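Local coordinates for 2,3-dimethylmalate lyase (Aspergillus niger, PDB 3FA4), which is a lyase of the phosphoenolpyruvate phosphomutase family, has a TIM-barrel fold, and binds a magnesium ion, at residues 85-90 and 112-117; 154-159 and 184-189; 211-216 and 235-240. All coordinates share one frame; numbering follows the deposited sequence.

Followed from the N terminus, the three contacts come in series, each closing before the next opens, so none nest or cross. Interaction 1 closes the loop around helix 94-107 and pairs strand 83-86 with 111-114. Interaction 2 brings strand 186-189 back to 156-161 after helices 164-167 and 169-181. Interaction 3 folds over helix 225-231 to lay strand 235-238 beside 211-213. Strand 156-161 is also the neighbour of 111-114, with Ile-114 N near Ile-158 O, which joins interactions 1 and 2. Gly-187 O meets Leu-211 N and joins interactions 2 and 3. Interactions 1 and 3 do not touch; their centres are about 15 Å apart within the same barrel.

Interaction 1 (85-90 and 112-117). With MG (magnesium ion), chain N.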
loop_
_atom_site.group_PDB
_atom_site.type_symbol
_atom_site.label_atom_id
_atom_site.label_comp_id
_atom_site.label_asym_id
_atom_site.label_seq_id
_atom_site.Cartn_x
_atom_site.Cartn_y
_atom_site.Cartn_z
ATOM N N ALA B 85 5.062 -15.393 -11.610
ATOM C CA ALA B 85 4.557 -15.071 -10.299
ATOM C C ALA B 85 3.382 -15.943 -9.819
ATOM O O ALA B 85 2.431 -16.189 -10.527
ATOM C CB ALA B 85 4.137 -13.646 -10.282
ATOM N N ASP B 86 3.397 -16.371 -8.564
ATOM C CA ASP B 86 2.194 -17.037 -8.018
ATOM C C ASP B 86 1.025 -16.007 -8.120
ATOM O O ASP B 86 1.320 -14.790 -8.065
ATOM C CB ASP B 86 2.498 -17.534 -6.616
ATOM C CG ASP B 86 1.326 -18.179 -5.969
ATOM O OD1 ASP B 86 0.371 -18.636 -6.670
ATOM O OD2 ASP B 86 1.309 -18.210 -4.716
ATOM N N ALA B 87 -0.236 -16.434 -8.391
ATOM C CA ALA B 87 -1.410 -15.532 -8.339
ATOM C C ALA B 87 -2.572 -16.261 -7.669
ATOM O O ALA B 87 -3.734 -15.866 -7.829
ATOM C CB ALA B 87 -1.870 -15.027 -9.740
ATOM N N ASP B 88 -2.252 -17.347 -6.946
ATOM C CA ASP B 88 -3.237 -18.105 -6.205
ATOM C C ASP B 88 -4.483 -18.418 -7.044
ATOM O O ASP B 88 -4.360 -19.057 -8.075
ATOM C CB ASP B 88 -3.562 -17.392 -4.911
ATOM C CG ASP B 88 -2.314 -17.165 -4.060
ATOM O OD1 ASP B 88 -1.471 -18.086 -3.942
ATOM O OD2 ASP B 88 -2.130 -16.042 -3.545
ATOM N N THR B 89 -5.663 -17.959 -6.641
ATOM C CA THR B 89 -6.900 -18.331 -7.340
ATOM C C THR B 89 -7.420 -17.087 -8.049
ATOM O O THR B 89 -8.580 -17.034 -8.503
ATOM C CB THR B 89 -7.923 -18.979 -6.373
ATOM O OG1 THR B 89 -8.510 -18.002 -5.486
ATOM C CG2 THR B 89 -7.221 -20.074 -5.512
ATOM N N GLY B 90 -6.577 -16.049 -8.110
ATOM C CA GLY B 90 -7.019 -14.784 -8.729
ATOM C C GLY B 90 -7.808 -13.842 -7.851
ATOM O O GLY B 90 -8.300 -12.857 -8.340
ATOM N N PHE B 112 1.843 -15.779 -14.824
ATOM C CA PHE B 112 1.370 -16.008 -13.430
ATOM C C PHE B 112 0.595 -17.287 -13.429
ATOM O O PHE B 112 -0.043 -17.601 -14.417
ATOM C CB PHE B 112 0.456 -14.863 -12.913
ATOM C CG PHE B 112 -0.729 -14.552 -13.790
ATOM C CD1 PHE B 112 -1.947 -15.176 -13.588
ATOM C CD2 PHE B 112 -0.643 -13.607 -14.785
ATOM C CE1 PHE B 112 -3.064 -14.852 -14.370
ATOM C CE2 PHE B 112 -1.735 -13.298 -15.593
ATOM C CZ PHE B 112 -2.952 -13.917 -15.378
ATOM N N HIS B 113 0.657 -18.079 -12.376
ATOM C CA HIS B 113 -0.299 -19.200 -12.384
ATOM C C HIS B 113 -1.597 -18.976 -11.597
ATOM O O HIS B 113 -1.566 -18.336 -10.596
ATOM C CB HIS B 113 0.323 -20.578 -12.036
ATOM C CG HIS B 113 1.184 -20.588 -10.817
ATOM N ND1 HIS B 113 0.668 -20.641 -9.523
ATOM C CD2 HIS B 113 2.535 -20.590 -10.686
ATOM C CE1 HIS B 113 1.667 -20.647 -8.651
ATOM N NE2 HIS B 113 2.811 -20.621 -9.327
ATOM N N ILE B 114 -2.691 -19.584 -12.062
ATOM C CA ILE B 114 -4.034 -19.561 -11.400
ATOM C C ILE B 114 -4.570 -20.997 -11.209
ATOM O O ILE B 114 -4.523 -21.793 -12.139
ATOM C CB ILE B 114 -5.033 -18.655 -12.211
ATOM C CG1 ILE B 114 -5.003 -17.253 -11.627
ATOM C CG2 ILE B 114 -6.492 -19.162 -12.168
ATOM C CD1 ILE B 114 -5.725 -16.383 -12.399
ATOM N N GLU B 115 -5.001 -21.325 -9.997
ATOM C CA GLU B 115 -5.327 -22.706 -9.626
ATOM C C GLU B 115 -6.826 -22.952 -9.359
ATOM O O GLU B 115 -7.650 -21.985 -9.361
ATOM C CB GLU B 115 -4.461 -23.179 -8.432
ATOM C CG GLU B 115 -4.743 -22.474 -7.148
ATOM C CD GLU B 115 -3.572 -22.462 -6.130
ATOM O OE1 GLU B 115 -2.521 -21.864 -6.398
ATOM O OE2 GLU B 115 -3.756 -22.939 -4.965
ATOM N N ASP B 116 -7.192 -24.236 -9.150
ATOM C CA ASP B 116 -8.607 -24.656 -9.075
ATOM C C ASP B 116 -9.155 -24.824 -7.613
ATOM O O ASP B 116 -10.262 -25.339 -7.389
ATOM C CB ASP B 116 -8.838 -25.901 -9.949
ATOM C CG ASP B 116 -7.875 -27.005 -9.642
ATOM O OD1 ASP B 116 -6.930 -26.764 -8.853
ATOM O OD2 ASP B 116 -8.053 -28.106 -10.176
ATOM N N GLN B 117 -8.374 -24.332 -6.653
ATOM C CA GLN B 117 -8.756 -24.358 -5.262
ATOM C C GLN B 117 -9.784 -23.279 -4.950
ATOM O O GLN B 117 -10.030 -22.380 -5.767
ATOM C CB GLN B 117 -7.529 -24.214 -4.348
ATOM C CG GLN B 117 -6.535 -25.376 -4.441
ATOM C CD GLN B 117 -5.669 -25.487 -3.196
ATOM O OE1 GLN B 117 -6.082 -26.029 -2.202
ATOM N NE2 GLN B 117 -4.470 -24.986 -3.264
HETATM MG MG MG N . -0.130 -19.600 -3.672
HETATM O O HOH W 1 -0.522 -20.757 -5.248
HETATM O O HOH W 2 0.554 -18.511 -2.108
HETATM O O HOH W 3 1.607 -20.971 -3.229
#
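Asp-86 and Glu-115 present two acids to each other, OD1 and OE1 being 4.3 Å apart, and a water that is itself a magnesium ligand bridges them. It donates to Asp-86 OD1 at 2.7 Å and to Glu-115 OE1 at 2.6 Å, spending both hydrogens on the two acids and its oxygen on the magnesium ion. Asp-86 OD2 and Asp-88 OD1 bind the ion directly, and two further waters join the modelled shell. Asp-86 divides its oxygens: OD1 also takes the backbone N-H of Asp-88 in a nearly straight bond (165°) arriving from above the carboxylate plane, an Asx turn that ties the two ligands together.

With CG anti to the backbone N (chi1 178°), the Asp-86 carboxylate slants past the imidazole of His-113, planes 27° apart, and OD1 comes 3.1 Å from CE1. Asp-86 CA sits over a ring face as a CH-pi contact, while His-113 NE2 bonds to Tyr-43.

Glu-115 is steadied in the second shell by Gln-117, whose NE2 reaches OE2 at 2.8 Å. Glu-115 N bonds to Asp-88 O at 3.0 Å, extending the pairing begun by His-113 N and Ala-85 O into the type II' turn of 87-90. This is a DxD magnesium site at the C-terminal end of strand 83-86, with Glu-115 of the neighbouring segment holding a metal-bound water, in a TIM barrel.

Interaction 2 (154-159 and 184-189); sequences DIVVIA and ADVGFL
Ile-158 and Val-186 run alongside each other from paired strands, with CG2 of the isoleucine 3.9 Å from CB of the valine. That same methyl carries on to Phe-188: Ile-158 CG2 is 3.8 Å from Phe-188 CB and touches the rim of the phenyl ring. Val-156 extends the apolar row in the other direction, its CG1 against Val-186 CG2. Leu-211 packs on Ile-158, Val-186 and Phe-188, and Leu-13 of helix 5-13 covers Val-156 and Val-186. On the face that carries Ala-159, its CB meets CB of Ala-184, in the loop just before strand 186-189, at 3.6 Å, beneath helix 134-151.

Between the faces runs the parallel ladder. Ala-159 N gives Val-186 O an almost straight bond of 2.8 Å (172°). Val-157 O is gripped twice, by Asp-185 N at 2.7 Å in the carbonyl plane and by the longer, tilted bond from Val-186 N at 3.3 Å.

At the polar edge Asp-185 turns CG beside its own backbone N (chi1 -54°), which sends OD2 across to Val-157 N; the 2.8 Å bond between them uses the anti lone pair of OD2. The other oxygen, OD1, forms a salt bridge with Arg-10, so both carboxylate oxygens are engaged. Successive parallel strands splayed by 30°, with helices packed outside, are characteristic of a TIM-barrel wall.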
loop_
_atom_site.group_PDB
_atom_site.type_symbol
_atom_site.label_atom_id
_atom_site.label_comp_id
_atom_site.label_asym_id
_atom_site.label_seq_id
_atom_site.Cartn_x
_atom_site.Cartn_y
_atom_site.Cartn_z
ATOM N N ASP B 154 0.587 -9.605 -23.463
ATOM C CA ASP B 154 1.187 -10.911 -23.759
ATOM C C ASP B 154 1.502 -11.691 -22.478
ATOM O O ASP B 154 2.167 -12.705 -22.534
ATOM C CB ASP B 154 2.546 -10.727 -24.404
ATOM C CG ASP B 154 2.482 -10.346 -25.879
ATOM O OD1 ASP B 154 1.451 -10.614 -26.507
ATOM O OD2 ASP B 154 3.499 -9.813 -26.412
ATOM N N ILE B 155 1.062 -11.221 -21.312
ATOM C CA ILE B 155 1.317 -11.975 -20.111
ATOM C C ILE B 155 0.896 -13.443 -20.413
ATOM O O ILE B 155 -0.099 -13.658 -21.083
ATOM C CB ILE B 155 0.602 -11.316 -18.841
ATOM C CG1 ILE B 155 1.227 -11.863 -17.522
ATOM C CG2 ILE B 155 -0.890 -11.490 -18.935
ATOM C CD1 ILE B 155 0.892 -11.127 -16.293
ATOM N N VAL B 156 1.700 -14.407 -19.940
ATOM C CA VAL B 156 1.544 -15.860 -20.100
ATOM C C VAL B 156 0.642 -16.444 -18.984
ATOM O O VAL B 156 0.950 -16.334 -17.834
ATOM C CB VAL B 156 2.999 -16.526 -20.216
ATOM C CG1 VAL B 156 3.002 -18.045 -20.049
ATOM C CG2 VAL B 156 3.650 -16.169 -21.559
ATOM N N VAL B 157 -0.502 -17.011 -19.343
ATOM C CA VAL B 157 -1.415 -17.622 -18.387
ATOM C C VAL B 157 -1.054 -19.084 -18.137
ATOM O O VAL B 157 -1.110 -19.927 -19.033
ATOM C CB VAL B 157 -2.914 -17.449 -18.795
ATOM C CG1 VAL B 157 -3.791 -17.952 -17.711
ATOM C CG2 VAL B 157 -3.225 -15.949 -18.965
ATOM N N ILE B 158 -0.624 -19.375 -16.918
ATOM C CA ILE B 158 -0.356 -20.752 -16.548
ATOM C C ILE B 158 -1.557 -21.303 -15.806
ATOM O O ILE B 158 -1.993 -20.639 -14.895
ATOM C CB ILE B 158 0.919 -20.894 -15.733
ATOM C CG1 ILE B 158 2.084 -20.120 -16.428
ATOM C CG2 ILE B 158 1.177 -22.372 -15.535
ATOM C CD1 ILE B 158 3.488 -20.264 -15.844
ATOM N N ALA B 159 -2.097 -22.463 -16.237
ATOM C CA ALA B 159 -3.232 -23.136 -15.610
ATOM C C ALA B 159 -2.708 -24.230 -14.668
ATOM O O ALA B 159 -2.119 -25.197 -15.081
ATOM C CB ALA B 159 -4.200 -23.715 -16.686
ATOM N N ALA B 184 -5.466 -20.923 -21.820
ATOM C CA ALA B 184 -4.247 -20.891 -20.982
ATOM C C ALA B 184 -3.032 -21.319 -21.820
ATOM O O ALA B 184 -3.161 -22.143 -22.759
ATOM C CB ALA B 184 -4.395 -21.810 -19.760
ATOM N N ASP B 185 -1.854 -20.785 -21.473
ATOM C CA ASP B 185 -0.673 -20.982 -22.349
ATOM C C ASP B 185 0.228 -22.166 -21.889
ATOM O O ASP B 185 1.018 -22.732 -22.663
ATOM C CB ASP B 185 0.179 -19.695 -22.427
ATOM C CG ASP B 185 -0.616 -18.478 -22.850
ATOM O OD1 ASP B 185 -0.988 -18.427 -24.024
ATOM O OD2 ASP B 185 -0.820 -17.528 -22.032
ATOM N N VAL B 186 0.124 -22.506 -20.623
ATOM C CA VAL B 186 0.992 -23.512 -20.020
ATOM C C VAL B 186 0.150 -24.293 -19.038
ATOM O O VAL B 186 -0.771 -23.702 -18.359
ATOM C CB VAL B 186 2.170 -22.834 -19.249
ATOM C CG1 VAL B 186 3.085 -23.844 -18.618
ATOM C CG2 VAL B 186 2.936 -21.882 -20.190
ATOM N N GLY B 187 0.430 -25.595 -18.941
ATOM C CA GLY B 187 -0.155 -26.413 -17.857
ATOM C C GLY B 187 0.746 -26.793 -16.706
ATOM O O GLY B 187 1.901 -27.102 -16.893
ATOM N N PHE B 188 0.179 -26.901 -15.504
ATOM C CA PHE B 188 0.970 -27.031 -14.257
ATOM C C PHE B 188 0.200 -28.059 -13.391
ATOM O O PHE B 188 -0.800 -27.702 -12.752
ATOM C CB PHE B 188 1.004 -25.598 -13.618
ATOM C CG PHE B 188 1.689 -25.484 -12.212
ATOM C CD1 PHE B 188 2.015 -24.238 -11.703
ATOM C CD2 PHE B 188 2.046 -26.572 -11.475
ATOM C CE1 PHE B 188 2.646 -24.097 -10.498
ATOM C CE2 PHE B 188 2.632 -26.418 -10.284
ATOM C CZ PHE B 188 2.920 -25.164 -9.783
ATOM N N LEU B 189 0.623 -29.332 -13.437
ATOM C CA LEU B 189 0.115 -30.410 -12.583
ATOM C C LEU B 189 0.936 -30.480 -11.292
ATOM O O LEU B 189 2.093 -30.952 -11.258
ATOM C CB LEU B 189 0.195 -31.757 -13.303
ATOM C CG LEU B 189 -0.864 -32.866 -13.122
ATOM C CD1 LEU B 189 -0.199 -34.237 -13.321
ATOM C CD2 LEU B 189 -1.598 -32.835 -11.816
#

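Interaction 3 (211-216 and 235-240)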
loop_
_atom_site.group_PDB
_atom_site.type_symbol
_atom_site.label_atom_id
_atom_site.label_comp_id
_atom_site.label_asym_id
_atom_site.label_seq_id
_atom_site.Cartn_x
_atom_site.Cartn_y
_atom_site.Cartn_z
ATOM N N LEU B 211 4.947 -27.174 -17.046
ATOM C CA LEU B 211 5.806 -26.616 -16.049
ATOM C C LEU B 211 5.918 -27.653 -14.971
ATOM O O LEU B 211 4.933 -28.107 -14.475
ATOM C CB LEU B 211 5.191 -25.354 -15.454
ATOM C CG LEU B 211 5.860 -24.587 -14.318
ATOM C CD1 LEU B 211 5.508 -23.181 -14.403
ATOM C CD2 LEU B 211 5.558 -25.095 -12.977
ATOM N N LEU B 212 7.128 -28.028 -14.621
ATOM C CA LEU B 212 7.360 -28.842 -13.462
ATOM C C LEU B 212 7.644 -28.064 -12.200
ATOM O O LEU B 212 8.535 -27.285 -12.146
ATOM C CB LEU B 212 8.446 -29.869 -13.721
ATOM C CG LEU B 212 8.966 -30.746 -12.594
ATOM C CD1 LEU B 212 7.973 -31.692 -12.135
ATOM C CD2 LEU B 212 10.190 -31.424 -13.010
ATOM N N ASN B 213 6.873 -28.313 -11.174
ATOM C CA ASN B 213 7.183 -27.771 -9.865
ATOM C C ASN B 213 8.117 -28.627 -8.954
ATOM O O ASN B 213 7.723 -29.650 -8.316
ATOM C CB ASN B 213 5.916 -27.405 -9.118
ATOM C CG ASN B 213 6.212 -26.676 -7.816
ATOM O OD1 ASN B 213 7.242 -25.955 -7.652
ATOM N ND2 ASN B 213 5.304 -26.862 -6.859
ATOM N N MET B 214 9.367 -28.181 -8.866
ATOM C CA MET B 214 10.375 -28.973 -8.206
ATOM C C MET B 214 10.695 -28.446 -6.810
ATOM O O MET B 214 11.676 -27.752 -6.568
ATOM C CB MET B 214 11.654 -29.062 -9.071
ATOM C CG MET B 214 12.642 -30.148 -8.612
ATOM S SD MET B 214 11.915 -31.762 -8.770
ATOM C CE MET B 214 11.263 -32.027 -7.126
ATOM N N VAL B 215 9.822 -28.770 -5.893
ATOM C CA VAL B 215 10.111 -28.605 -4.496
ATOM C C VAL B 215 10.638 -29.966 -4.023
ATOM O O VAL B 215 9.907 -30.959 -4.052
ATOM C CB VAL B 215 8.894 -28.195 -3.723
ATOM C CG1 VAL B 215 9.357 -27.859 -2.293
ATOM C CG2 VAL B 215 8.320 -27.016 -4.341
ATOM N N GLU B 216 11.929 -30.038 -3.678
ATOM C CA GLU B 216 12.480 -31.313 -3.263
ATOM C C GLU B 216 11.850 -31.764 -1.974
ATOM O O GLU B 216 11.239 -30.951 -1.220
ATOM C CB GLU B 216 13.971 -31.272 -3.143
ATOM C CG GLU B 216 14.701 -30.968 -4.438
ATOM C CD GLU B 216 16.088 -30.416 -4.106
ATOM O OE1 GLU B 216 16.132 -29.502 -3.243
ATOM O OE2 GLU B 216 17.107 -30.947 -4.639
ATOM N N ILE B 235 9.199 -25.578 -18.645
ATOM C CA ILE B 235 9.599 -24.734 -17.524
ATOM C C ILE B 235 9.805 -25.626 -16.329
ATOM O O ILE B 235 8.992 -26.572 -16.051
ATOM C CB ILE B 235 8.512 -23.652 -17.236
ATOM C CG1 ILE B 235 8.153 -22.898 -18.528
ATOM C CG2 ILE B 235 8.801 -22.820 -15.931
ATOM C CD1 ILE B 235 6.837 -22.093 -18.478
ATOM N N ILE B 236 10.895 -25.331 -15.623
ATOM C CA ILE B 236 11.088 -25.833 -14.255
ATOM C C ILE B 236 11.281 -24.653 -13.285
ATOM O O ILE B 236 11.984 -23.672 -13.593
ATOM C CB ILE B 236 12.287 -26.876 -14.207
ATOM C CG1 ILE B 236 12.277 -27.702 -12.898
ATOM C CG2 ILE B 236 13.628 -26.149 -14.451
ATOM C CD1 ILE B 236 13.296 -28.872 -12.911
ATOM N N ILE B 237 10.660 -24.777 -12.115
ATOM C CA ILE B 237 10.664 -23.772 -11.046
ATOM C C ILE B 237 11.121 -24.459 -9.819
ATOM O O ILE B 237 10.986 -25.637 -9.735
ATOM C CB ILE B 237 9.282 -22.993 -10.861
ATOM C CG1 ILE B 237 8.150 -23.923 -10.369
ATOM C CG2 ILE B 237 8.951 -22.179 -12.150
ATOM C CD1 ILE B 237 6.887 -23.217 -10.070
ATOM N N PHE B 238 11.770 -23.748 -8.909
ATOM C CA PHE B 238 12.244 -24.332 -7.698
ATOM C C PHE B 238 11.916 -23.374 -6.612
ATOM O O PHE B 238 12.810 -22.666 -6.199
ATOM C CB PHE B 238 13.789 -24.522 -7.665
ATOM C CG PHE B 238 14.380 -25.204 -8.868
ATOM C CD1 PHE B 238 14.802 -24.460 -9.975
ATOM C CD2 PHE B 238 14.605 -26.580 -8.869
ATOM C CE1 PHE B 238 15.358 -25.085 -11.064
ATOM C CE2 PHE B 238 15.170 -27.197 -9.969
ATOM C CZ PHE B 238 15.544 -26.441 -11.045
ATOM N N PRO B 239 10.678 -23.383 -6.082
ATOM C CA PRO B 239 10.190 -22.366 -5.179
ATOM C C PRO B 239 10.978 -22.159 -3.871
ATOM O O PRO B 239 10.884 -21.092 -3.220
ATOM C CB PRO B 239 8.757 -22.872 -4.856
ATOM C CG PRO B 239 8.385 -23.781 -5.905
ATOM C CD PRO B 239 9.634 -24.400 -6.369
ATOM N N PHE B 240 11.691 -23.201 -3.433
ATOM C CA PHE B 240 12.564 -23.135 -2.231
ATOM C C PHE B 240 14.086 -22.941 -2.431
ATOM O O PHE B 240 14.842 -23.056 -1.494
ATOM C CB PHE B 240 12.326 -24.355 -1.404
ATOM C CG PHE B 240 11.256 -24.182 -0.458
ATOM C CD1 PHE B 240 9.935 -24.064 -0.916
ATOM C CD2 PHE B 240 11.537 -24.129 0.882
ATOM C CE1 PHE B 240 8.896 -23.850 -0.043
ATOM C CE2 PHE B 240 10.541 -23.929 1.780
ATOM C CZ PHE B 240 9.194 -23.787 1.323
HETATM O O HOH W 4 12.562 -26.003 -4.499
#
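Leu-211 supplies much of the apolar packing, putting one methyl on each of two isoleucines of 235-238. Its CD1 lies 3.6 Å from Ile-235 CG2, while CD2 meets Ile-237 CD1 at 3.7 Å, the leucine and Ile-237 side chains crossing at about a right angle. Ile-237 holds CG1 between its backbone N and carbonyl carbon (chi1 66°), which swings the chain end across to Leu-211. On the opposite face Leu-212 and Ile-236 run alongside each other. Further along, Met-214 CB packs on Phe-238 CD2 at 3.9 Å, the methionine slanting past the ring. The Val-215 and Pro-239 side chains cross at about a right angle, Val-215 CG2 being 3.6 Å from Pro-239 CD, and Val-215 CG1 reaches Phe-240.

Backbone hydrogen bonds tie the strands in register, starting with Leu-212 N to Ile-235 O at 2.8 Å. Ile-237 N then bonds to Leu-212 O, and Met-214 N to Ile-237 O. The pair is the last beta-alpha-beta unit of the TIM barrel: the short strand axes are inclined by 21°, Leu-211 also bonds to Gly-187, and Ile-236 pairs with Ile-20 and Ala-22 of the first strand, which is how the ring of strands closes.

Polar contacts gather where the strands run out. A water donates to Met-214 O at 2.9 Å and accepts from Phe-240 N at 3.1 Å, linking the two segments beyond the ladder. Asn-213 has its OD1 buried against Pro-239 CG, 3.0 Å away, with no hydrogen-bond partner in the model, whereas its ND2 bonds to Glu-190. Pro-271 of a neighbouring subunit packs on Val-215 and Phe-240.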